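Local coordinates for protein acyl-CoA dehydrogenase (Mycobacterium thermoresistibile, PDB 3NF4) that probably oxidises acyl-CoA thioesters to their 2,3-enoyl-CoA products as a flavoenzyme, using the FAD that it carries bound, at residues 114-119 with 231-236; 147-152 with 158-163; 179-182 with 188-191. All coordinates share one frame; numbering follows the deposited sequence.

Interaction 1 of 3, residues 114-119 with 231-236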
loop_
_atom_site.group_PDB
_atom_site.type_symbol
_atom_site.label_atom_id
_atom_site.label_comp_id
_atom_site.label_asym_id
_atom_site.label_seq_id
_atom_site.Cartn_x
_atom_site.Cartn_y
_atom_site.Cartn_z
ATOM N N GLU A 114 -40.864 28.671 10.252
ATOM C CA GLU A 114 -41.291 28.272 11.590
ATOM C C GLU A 114 -42.637 27.554 11.509
ATOM O O GLU A 114 -42.868 26.578 12.226
ATOM C CB GLU A 114 -41.366 29.483 12.518
ATOM N N GLU A 115 -43.504 28.030 10.610
ATOM C CA GLU A 115 -44.787 27.382 10.332
ATOM C C GLU A 115 -44.636 25.949 9.771
ATOM O O GLU A 115 -45.416 25.053 10.135
ATOM C CB GLU A 115 -45.634 28.247 9.390
ATOM N N GLN A 116 -43.647 25.741 8.894
ATOM C CA GLN A 116 -43.369 24.406 8.331
ATOM C C GLN A 116 -42.844 23.441 9.401
ATOM O O GLN A 116 -43.291 22.292 9.485
ATOM C CB GLN A 116 -42.382 24.480 7.151
ATOM C CG GLN A 116 -43.003 24.843 5.803
ATOM C CD GLN A 116 -41.974 25.078 4.700
ATOM O OE1 GLN A 116 -40.843 25.500 4.947
ATOM N NE2 GLN A 116 -42.377 24.807 3.468
ATOM N N LYS A 117 -41.911 23.921 10.222
ATOM C CA LYS A 117 -41.370 23.129 11.331
ATOM C C LYS A 117 -42.459 22.649 12.289
ATOM O O LYS A 117 -42.494 21.470 12.644
ATOM C CB LYS A 117 -40.303 23.910 12.106
ATOM C CG LYS A 117 -38.944 24.008 11.430
ATOM C CD LYS A 117 -38.045 24.954 12.211
ATOM C CE LYS A 117 -36.869 25.430 11.374
ATOM N NZ LYS A 117 -36.227 26.609 12.025
ATOM N N LYS A 118 -43.343 23.568 12.691
ATOM C CA LYS A 118 -44.459 23.265 13.590
ATOM C C LYS A 118 -45.366 22.123 13.083
ATOM O O LYS A 118 -45.751 21.233 13.852
ATOM C CB LYS A 118 -45.278 24.536 13.856
ATOM N N ARG A 119 -45.699 22.152 11.794
ATOM C CA ARG A 119 -46.474 21.076 11.168
ATOM C C ARG A 119 -45.845 19.676 11.307
ATOM O O ARG A 119 -46.482 18.744 11.840
ATOM C CB ARG A 119 -46.702 21.368 9.678
ATOM C CG ARG A 119 -47.895 22.249 9.357
ATOM C CD ARG A 119 -48.075 22.459 7.841
ATOM N NE ARG A 119 -48.750 21.334 7.188
ATOM C CZ ARG A 119 -49.583 21.448 6.150
ATOM N NH1 ARG A 119 -49.869 22.643 5.640
ATOM N NH2 ARG A 119 -50.145 20.362 5.625
ATOM N N ARG A 231 -45.186 22.710 0.258
ATOM C CA ARG A 231 -44.306 21.570 0.543
ATOM C C ARG A 231 -42.859 21.852 0.161
ATOM O O ARG A 231 -41.970 21.095 0.536
ATOM C CB ARG A 231 -44.761 20.308 -0.204
ATOM C CG ARG A 231 -46.052 19.670 0.277
ATOM C CD ARG A 231 -45.771 18.688 1.376
ATOM N NE ARG A 231 -46.919 17.862 1.733
ATOM C CZ ARG A 231 -46.883 16.914 2.665
ATOM N NH1 ARG A 231 -45.753 16.656 3.322
ATOM N NH2 ARG A 231 -47.969 16.213 2.937
ATOM N N ARG A 232 -42.633 22.910 -0.618
ATOM C CA ARG A 232 -41.281 23.329 -1.010
ATOM C C ARG A 232 -40.486 23.772 0.222
ATOM O O ARG A 232 -40.990 24.550 1.034
ATOM C CB ARG A 232 -41.337 24.465 -2.036
ATOM C CG ARG A 232 -39.974 24.886 -2.552
ATOM C CD ARG A 232 -40.058 26.005 -3.564
ATOM N NE ARG A 232 -40.213 27.318 -2.936
ATOM C CZ ARG A 232 -41.014 28.279 -3.394
ATOM N NH1 ARG A 232 -41.757 28.079 -4.480
ATOM N NH2 ARG A 232 -41.077 29.442 -2.755
ATOM N N ILE A 233 -39.267 23.250 0.369
ATOM C CA ILE A 233 -38.388 23.637 1.476
ATOM C C ILE A 233 -37.407 24.684 0.957
ATOM O O ILE A 233 -36.655 24.433 0.006
ATOM C CB ILE A 233 -37.654 22.424 2.104
ATOM C CG1 ILE A 233 -38.625 21.273 2.421
ATOM C CG2 ILE A 233 -36.906 22.824 3.368
ATOM C CD1 ILE A 233 -39.651 21.575 3.527
ATOM N N GLY A 234 -37.455 25.875 1.556
ATOM C CA GLY A 234 -36.621 26.997 1.131
ATOM C C GLY A 234 -37.122 27.670 -0.131
ATOM O O GLY A 234 -38.199 27.350 -0.633
ATOM N N GLU A 235 -36.327 28.599 -0.649
ATOM C CA GLU A 235 -36.701 29.392 -1.818
ATOM C C GLU A 235 -36.553 28.606 -3.123
ATOM O O GLU A 235 -35.806 27.620 -3.191
ATOM C CB GLU A 235 -35.883 30.693 -1.869
ATOM N N GLU A 236 -37.279 29.042 -4.150
ATOM C CA GLU A 236 -37.211 28.433 -5.475
ATOM C C GLU A 236 -35.820 28.665 -6.097
ATOM O O GLU A 236 -35.395 29.808 -6.297
ATOM C CB GLU A 236 -38.329 28.992 -6.369
ATOM C CG GLU A 236 -38.641 28.172 -7.629
ATOM C CD GLU A 236 -39.768 28.776 -8.469
ATOM O OE1 GLU A 236 -39.753 30.003 -8.720
ATOM O OE2 GLU A 236 -40.673 28.020 -8.884
#
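In this acyl-CoA dehydrogenase the helix 114-124 of the N-terminal domain meets the short, weakly bonded strand 232-233, at one end of a sheet of the beta domain within this chain, and Q116 makes the bridge to R232. Q116 reaches out of the first turn of the helix with its chain extended beyond CG (chi2 173°), which carries the carboxamide to the strand while the backbones stay well apart, Q116 CA lying 8.3 Å from R231 CA. Its NE2 gives a hydrogen bond to the carbonyl oxygen of R232 at 2.8 Å, with an N-H...O angle of 155°. The acceptor lies almost in the amide plane of Q116, whereas NE2 stands tilted by 34° from the carbonyl plane of R232. With a second bond, from the same NE2 to the O of D230, the amide holds two carbonyls, one just before the strand and one in it. Beside it, CD1 of I233 packs 4.2 Å from Q116 NE2, and both side chains also touch L108 of the helix 106-111, so the polar link is flanked by an apolar patch. CB of R232 leaves the backbone away from the helix. Its NH1 bonds the hydroxyl of Y158, which also bonds E236 OE2, and G234 O lies at the edge of the guanidinium, in its plane, and accepts from R232 NE at 3.1 Å.

Interaction 2 of 3, residues 147-152 with 158-163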
loop_
_atom_site.group_PDB
_atom_site.type_symbol
_atom_site.label_atom_id
_atom_site.label_comp_id
_atom_site.label_asym_id
_atom_site.label_seq_id
_atom_site.Cartn_x
_atom_site.Cartn_y
_atom_site.Cartn_z
ATOM N N LEU A 147 -28.830 16.504 -12.808
ATOM C CA LEU A 147 -30.104 15.826 -12.560
ATOM C C LEU A 147 -31.227 16.401 -13.438
ATOM O O LEU A 147 -31.122 17.527 -13.939
ATOM C CB LEU A 147 -30.469 15.806 -11.063
ATOM C CG LEU A 147 -30.878 17.072 -10.311
ATOM C CD1 LEU A 147 -32.252 17.591 -10.754
ATOM C CD2 LEU A 147 -30.889 16.807 -8.822
ATOM N N ARG A 148 -32.295 15.628 -13.624
ATOM C CA ARG A 148 -33.304 15.994 -14.613
ATOM C C ARG A 148 -34.786 15.774 -14.286
ATOM O O ARG A 148 -35.643 16.177 -15.078
ATOM C CB ARG A 148 -32.951 15.353 -15.949
ATOM C CG ARG A 148 -32.566 16.373 -16.993
ATOM C CD ARG A 148 -31.665 15.771 -18.051
ATOM N NE ARG A 148 -30.342 16.402 -18.031
ATOM C CZ ARG A 148 -29.927 17.327 -18.907
ATOM N NH1 ARG A 148 -30.726 17.745 -19.909
ATOM N NH2 ARG A 148 -28.695 17.826 -18.789
ATOM N N CYS A 149 -35.084 15.149 -13.144
ATOM C CA CYS A 149 -36.462 14.999 -12.678
ATOM C C CYS A 149 -37.112 16.392 -12.684
ATOM O O CYS A 149 -36.578 17.344 -12.099
ATOM C CB CYS A 149 -36.517 14.364 -11.280
ATOM S SG CYS A 149 -38.144 13.636 -10.791
ATOM N N ALA A 150 -38.238 16.510 -13.381
ATOM C CA ALA A 150 -38.849 17.820 -13.604
ATOM C C ALA A 150 -39.961 18.163 -12.608
ATOM O O ALA A 150 -40.872 17.375 -12.382
ATOM C CB ALA A 150 -39.342 17.940 -15.055
ATOM N N ALA A 151 -39.848 19.334 -11.994
ATOM C CA ALA A 151 -40.941 19.920 -11.212
ATOM C C ALA A 151 -41.354 21.259 -11.826
ATOM O O ALA A 151 -40.644 22.261 -11.710
ATOM C CB ALA A 151 -40.543 20.097 -9.765
ATOM N N THR A 152 -42.499 21.261 -12.498
ATOM C CA THR A 152 -42.960 22.447 -13.217
ATOM C C THR A 152 -44.169 23.119 -12.534
ATOM O O THR A 152 -45.123 22.438 -12.143
ATOM C CB THR A 152 -43.150 22.172 -14.752
ATOM O OG1 THR A 152 -44.072 23.115 -15.303
ATOM C CG2 THR A 152 -43.639 20.740 -15.035
ATOM N N TYR A 158 -46.925 22.496 -7.801
ATOM C CA TYR A 158 -46.013 22.030 -8.839
ATOM C C TYR A 158 -46.497 20.708 -9.388
ATOM O O TYR A 158 -47.206 19.965 -8.701
ATOM C CB TYR A 158 -44.592 21.851 -8.283
ATOM C CG TYR A 158 -43.934 23.112 -7.781
ATOM C CD1 TYR A 158 -43.107 23.864 -8.610
ATOM C CD2 TYR A 158 -44.137 23.555 -6.476
ATOM C CE1 TYR A 158 -42.502 25.027 -8.155
ATOM C CE2 TYR A 158 -43.538 24.716 -6.016
ATOM C CZ TYR A 158 -42.723 25.444 -6.862
ATOM O OH TYR A 158 -42.124 26.592 -6.408
ATOM N N VAL A 159 -46.110 20.411 -10.626
ATOM C CA VAL A 159 -46.287 19.064 -11.167
ATOM C C VAL A 159 -44.937 18.397 -11.453
ATOM O O VAL A 159 -44.080 18.966 -12.142
ATOM C CB VAL A 159 -47.290 19.009 -12.372
ATOM C CG1 VAL A 159 -46.673 19.530 -13.667
ATOM C CG2 VAL A 159 -47.826 17.594 -12.550
ATOM N N ILE A 160 -44.753 17.203 -10.887
ATOM C CA ILE A 160 -43.484 16.466 -10.971
ATOM C C ILE A 160 -43.548 15.313 -11.997
ATOM O O ILE A 160 -44.353 14.383 -11.847
ATOM C CB ILE A 160 -43.068 15.881 -9.593
ATOM C CG1 ILE A 160 -43.137 16.931 -8.482
ATOM C CG2 ILE A 160 -41.654 15.266 -9.662
ATOM C CD1 ILE A 160 -43.289 16.320 -7.106
ATOM N N ASN A 161 -42.696 15.374 -13.022
ATOM C CA ASN A 161 -42.547 14.263 -13.963
ATOM C C ASN A 161 -41.094 13.767 -14.065
ATOM O O ASN A 161 -40.200 14.505 -14.508
ATOM C CB ASN A 161 -43.102 14.624 -15.348
ATOM C CG ASN A 161 -44.598 14.979 -15.316
ATOM O OD1 ASN A 161 -45.466 14.098 -15.229
ATOM N ND2 ASN A 161 -44.899 16.280 -15.380
ATOM N N GLY A 162 -40.860 12.524 -13.635
ATOM C CA GLY A 162 -39.557 11.873 -13.861
ATOM C C GLY A 162 -39.151 10.715 -12.967
ATOM O O GLY A 162 -39.971 10.155 -12.232
ATOM N N SER A 163 -37.860 10.398 -13.033
ATOM C CA SER A 163 -37.255 9.222 -12.404
ATOM C C SER A 163 -36.131 9.571 -11.411
ATOM O O SER A 163 -35.351 10.502 -11.654
ATOM C CB SER A 163 -36.646 8.322 -13.493
ATOM O OG SER A 163 -37.622 7.594 -14.210
#
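A150 and N161 form one hydrogen-bonded pair of an antiparallel beta hairpin, and T152 and V159 form the next, closer to the turn. Each of these four residues both donates and accepts one backbone bond across the hairpin. A150 N donates to N161 O at 3.0 Å from well above the carbonyl plane, while the return bond from N161 N to A150 O is shorter, 2.8 Å, and lies in that plane. T152 N reaches V159 O, and V159 N answers to T152 O at 2.7 Å in a nearly straight bond, 174° at the hydrogen. Three carbonyls also receive CA-H...O contacts, the closest from I160 CA to A150 O at 3.1 Å. Between the two pairs, A151 and I160 face each other without such bonds; A151 N bonds R181 O, and I160 is backbone-bonded to A225 of strand 217-228. On the face of T152 and V159 the side chains lie side by side, T152 CG2 meeting V159 CG1 at 3.5 Å. The T152 hydroxyl lies opposite the backbone N (chi1 157°), and CG2 is the branch that meets V159. C149 SG rests 4.0 Å from I160 CG2. N161 OD1 accepts from N224 N, and the Y158 ring meets that of F192 edge-to-face. With backbone polarity paired along both edges, strand 157-168 can sit between strands 150-154 and 217-228 as an inner strand of the antiparallel sheet.

Interaction 3 of 3, residues 179-182 with 188-191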
loop_
_atom_site.group_PDB
_atom_site.type_symbol
_atom_site.label_atom_id
_atom_site.label_comp_id
_atom_site.label_asym_id
_atom_site.label_seq_id
_atom_site.Cartn_x
_atom_site.Cartn_y
_atom_site.Cartn_z
ATOM N N PHE A 179 -35.253 16.103 -4.553
ATOM C CA PHE A 179 -34.619 17.198 -5.303
ATOM C C PHE A 179 -35.015 17.153 -6.779
ATOM O O PHE A 179 -34.706 16.183 -7.459
ATOM C CB PHE A 179 -33.091 17.166 -5.142
ATOM C CG PHE A 179 -32.626 17.428 -3.727
ATOM C CD1 PHE A 179 -32.377 18.730 -3.290
ATOM C CD2 PHE A 179 -32.457 16.382 -2.824
ATOM C CE1 PHE A 179 -31.961 18.983 -1.969
ATOM C CE2 PHE A 179 -32.041 16.625 -1.515
ATOM C CZ PHE A 179 -31.793 17.929 -1.088
ATOM N N ALA A 180 -35.718 18.184 -7.264
ATOM C CA ALA A 180 -36.156 18.231 -8.681
ATOM C C ALA A 180 -35.903 19.564 -9.382
ATOM O O ALA A 180 -35.728 20.590 -8.726
ATOM C CB ALA A 180 -37.617 17.826 -8.824
ATOM N N ARG A 181 -35.884 19.524 -10.717
ATOM C CA ARG A 181 -35.518 20.677 -11.548
ATOM C C ARG A 181 -36.683 21.636 -11.859
ATOM O O ARG A 181 -37.724 21.223 -12.360
ATOM C CB ARG A 181 -34.840 20.211 -12.843
ATOM C CG ARG A 181 -34.270 21.351 -13.694
ATOM C CD ARG A 181 -33.238 20.887 -14.740
ATOM N NE ARG A 181 -31.950 20.460 -14.170
ATOM C CZ ARG A 181 -31.024 21.274 -13.654
ATOM N NH1 ARG A 181 -31.220 22.592 -13.596
ATOM N NH2 ARG A 181 -29.891 20.762 -13.182
ATOM N N THR A 182 -36.481 22.916 -11.549
ATOM C CA THR A 182 -37.468 23.975 -11.792
ATOM C C THR A 182 -37.035 24.937 -12.909
ATOM O O THR A 182 -37.880 25.597 -13.518
ATOM C CB THR A 182 -37.764 24.786 -10.509
ATOM O OG1 THR A 182 -36.532 25.179 -9.889
ATOM C CG2 THR A 182 -38.580 23.963 -9.520
ATOM N N GLY A 188 -31.110 26.254 -10.742
ATOM C CA GLY A 188 -32.360 25.703 -11.267
ATOM C C GLY A 188 -33.006 24.576 -10.477
ATOM O O GLY A 188 -33.924 23.932 -10.985
ATOM N N VAL A 189 -32.555 24.350 -9.238
ATOM C CA VAL A 189 -32.954 23.165 -8.443
ATOM C C VAL A 189 -33.684 23.531 -7.133
ATOM O O VAL A 189 -33.326 24.501 -6.471
ATOM C CB VAL A 189 -31.714 22.241 -8.142
ATOM C CG1 VAL A 189 -32.121 20.969 -7.426
ATOM C CG2 VAL A 189 -30.969 21.889 -9.432
ATOM N N SER A 190 -34.698 22.746 -6.764
ATOM C CA SER A 190 -35.471 22.982 -5.538
ATOM C C SER A 190 -35.679 21.699 -4.734
ATOM O O SER A 190 -35.638 20.600 -5.291
ATOM C CB SER A 190 -36.846 23.617 -5.858
ATOM O OG SER A 190 -36.730 24.943 -6.365
ATOM N N CYS A 191 -35.926 21.872 -3.435
ATOM C CA CYS A 191 -36.168 20.798 -2.476
ATOM C C CYS A 191 -37.665 20.651 -2.079
ATOM O O CYS A 191 -38.373 21.646 -1.948
ATOM C CB CYS A 191 -35.304 21.055 -1.242
ATOM S SG CYS A 191 -35.383 19.802 0.051
#
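The ring of F179 and the guanidinium of R181 are the flat groups here, and both lean on strand 189-195. C191 approaches the phenyl obliquely: its SG lies 4.5 Å from the ring centroid, 30° off the normal, a Cys sulfur-aromatic contact, and its CB lies 4.0 Å from F179 CE1. Over one face of the guanidinium sits a methyl of V189, CG2 being 4.1 Å from R181 NH2, and G188 O approaches that group obliquely. The arginine chain bends at chi3 (-71°), which brings its head back across V189; its NE is bonded to L147 O. A180 and S190 exchange the two bonds of a hydrogen-bonded pair, each 3.1 Å between N and O. At the end of the strands G188 O accepts twice from T182: N comes in at 2.8 Å, nearly in line with the C=O, whereas OG1 donates at 3.1 Å from far above the carbonyl plane. A T182 chi1 of 49°, with OG1 between N and the carbonyl carbon, sets the hydroxyl above the G188 carbonyl. S190 OG, close by, accepts from G237 N. Helix 239-245 packs on F179, V189 and C191. The F179 side chain is about 7 Å from the bound FAD. These features belong to a buried antiparallel beta hairpin in the middle beta domain of the acyl-CoA dehydrogenase fold.

From the N terminus, residues 114-119 come first, in the N-terminal helical domain, and find their partner only at 231-236, so interaction 1 closes a long loop of 111 residues that is rich in strand. Interactions 2 and 3 both lie within that loop, in series: each closes a beta hairpin, 147-152 with 158-163 and then 179-182 with 188-191. The two hairpins meet through backbone bonds of C149 and A151 to R181, which brings the two sheets of the beta domain together. Interaction 3 continues into interaction 1, since I233 N bonds C191 O, making strands 189-195 and 232-233 neighbours. Y158 joins interaction 2 to interaction 1 through R232 and E236.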